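Local coordinates for protein SAV1430 (Staphylococcus aureus subsp. aureus Mu50, PDB 2FFM) that is of uncharacterised function but belongs to the Nfu/NifU N-terminal family, whose members are linked to iron-sulfur cluster scaffolding, at residues A40-N43 / D44-V48. Sequence-based numbering, arbitrary orientation.
Sequences AFIN and DILKV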
loop_
_atom_site.group_PDB
_atom_site.type_symbol
_atom_site.label_atom_id
_atom_site.label_comp_id
_atom_site.label_asym_id
_atom_site.label_seq_id
_atom_site.Cartn_x
_atom_site.Cartn_y
_atom_site.Cartn_z
ATOM N N ALA A 40 -9.484 5.509 4.929
ATOM C CA ALA A 40 -10.302 4.467 4.314
ATOM C C ALA A 40 -9.572 3.655 3.265
ATOM O O ALA A 40 -9.616 2.419 3.291
ATOM C CB ALA A 40 -11.557 5.066 3.702
ATOM N N PHE A 41 -8.906 4.328 2.329
ATOM C CA PHE A 41 -8.217 3.581 1.291
ATOM C C PHE A 41 -7.190 2.646 1.936
ATOM O O PHE A 41 -6.939 1.555 1.426
ATOM C CB PHE A 41 -7.584 4.525 0.243
ATOM C CG PHE A 41 -6.286 5.120 0.658
ATOM C CD1 PHE A 41 -6.248 6.306 1.386
ATOM C CD2 PHE A 41 -5.095 4.470 0.351
ATOM C CE1 PHE A 41 -5.032 6.849 1.800
ATOM C CE2 PHE A 41 -3.872 4.992 0.754
ATOM C CZ PHE A 41 -3.833 6.181 1.485
ATOM N N ILE A 42 -6.645 3.051 3.084
ATOM C CA ILE A 42 -5.669 2.234 3.805
ATOM C C ILE A 42 -6.271 0.927 4.341
ATOM O O ILE A 42 -5.610 -0.122 4.321
ATOM C CB ILE A 42 -5.052 3.001 4.987
ATOM C CG1 ILE A 42 -4.200 4.170 4.468
ATOM C CG2 ILE A 42 -4.241 2.060 5.845
ATOM C CD1 ILE A 42 -2.917 3.763 3.763
ATOM N N ASN A 43 -7.511 0.977 4.825
ATOM C CA ASN A 43 -8.153 -0.243 5.328
ATOM C C ASN A 43 -8.563 -1.131 4.160
ATOM O O ASN A 43 -8.602 -2.346 4.283
ATOM C CB ASN A 43 -9.411 0.073 6.153
ATOM C CG ASN A 43 -9.102 0.751 7.465
ATOM O OD1 ASN A 43 -9.903 1.553 7.957
ATOM N ND2 ASN A 43 -7.950 0.429 8.052
ATOM N N ASP A 44 -8.886 -0.522 3.025
ATOM C CA ASP A 44 -9.286 -1.336 1.900
ATOM C C ASP A 44 -8.108 -2.112 1.355
ATOM O O ASP A 44 -8.262 -3.251 0.935
ATOM C CB ASP A 44 -9.937 -0.488 0.809
ATOM C CG ASP A 44 -11.318 0.029 1.220
ATOM O OD1 ASP A 44 -11.898 -0.483 2.213
ATOM O OD2 ASP A 44 -11.836 0.942 0.542
ATOM N N ILE A 45 -6.924 -1.516 1.384
ATOM C CA ILE A 45 -5.746 -2.207 0.892
ATOM C C ILE A 45 -5.401 -3.381 1.812
ATOM O O ILE A 45 -5.137 -4.481 1.339
ATOM C CB ILE A 45 -4.546 -1.233 0.769
ATOM C CG1 ILE A 45 -4.878 -0.164 -0.274
ATOM C CG2 ILE A 45 -3.279 -1.991 0.384
ATOM C CD1 ILE A 45 -3.780 0.849 -0.524
ATOM N N LEU A 46 -5.411 -3.153 3.119
ATOM C CA LEU A 46 -5.114 -4.221 4.072
ATOM C C LEU A 46 -6.042 -5.437 3.941
ATOM O O LEU A 46 -5.616 -6.568 4.139
ATOM C CB LEU A 46 -5.191 -3.685 5.503
ATOM C CG LEU A 46 -3.956 -2.984 6.055
ATOM C CD1 LEU A 46 -3.465 -1.947 5.072
ATOM C CD2 LEU A 46 -4.306 -2.340 7.388
ATOM N N LYS A 47 -7.309 -5.193 3.617
ATOM C CA LYS A 47 -8.284 -6.262 3.461
ATOM C C LYS A 47 -7.992 -7.120 2.228
ATOM O O LYS A 47 -8.627 -8.162 2.019
ATOM C CB LYS A 47 -9.703 -5.690 3.351
ATOM C CG LYS A 47 -10.284 -5.127 4.642
ATOM C CD LYS A 47 -11.669 -4.526 4.406
ATOM C CE LYS A 47 -12.156 -3.766 5.645
ATOM N NZ LYS A 47 -13.300 -2.844 5.347
ATOM N N VAL A 48 -7.047 -6.679 1.403
ATOM C CA VAL A 48 -6.664 -7.426 0.209
ATOM C C VAL A 48 -5.870 -8.660 0.615
ATOM O O VAL A 48 -4.880 -8.562 1.334
ATOM C CB VAL A 48 -5.811 -6.557 -0.736
ATOM C CG1 VAL A 48 -5.281 -7.399 -1.883
ATOM C CG2 VAL A 48 -6.656 -5.415 -1.275
#
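F41 and I45, one helical turn apart, lie side by side and point the same way: the end methyl CD1 of I45 reaches the edge of the phenyl ring, 4.0 Å from CD2 of F41 and near the ring plane. I45 reaches it through an extended chain, with CD1 anti to CA (chi2 -179°). The F41 rotamer, uncommon for a helical phenylalanine, puts CG between the backbone N and the carbonyl carbon (chi1 80°) and lays the ring alongside I45. I42 CG1 lies 3.6 Å above one face of the F41 ring, offset toward the rim. A second apolar pair follows one residue on, where the branch methyl CG2 of I42 meets CD1 of L46 at 4.2 Å, the two side chains at a slant.

Beneath these contacts lies a ladder of four successive i to i+4 backbone bonds. D44 N reaches A40 O at 3.0 Å, and I45 N reaches F41 O at 3.1 Å. L46 N donates to I42 O in the straightest of the four (N-H...O 167°), while K47 N donates to N43 O at 3.2 Å. The carboxylate carbon CG of D44 lies 3.6 Å from A40 O, without bonding, on the side away from the apolar pairs, where a charged group can stay hydrated. The aliphatic chain of K47 passes N43 O with its CG before running on extended, which suits an exposed lysine.

Farther out, H56 and I54 of strand 51-57 receive the apolar side, H56 against F41 and I42, I54 against I45 and L46. I42 and I45 are buried against this strand, where side chains with no polar group fit well. V34 touches L46 from a loop. This is a short amphipathic alpha-helix packed on the antiparallel sheet of an alpha-beta fold.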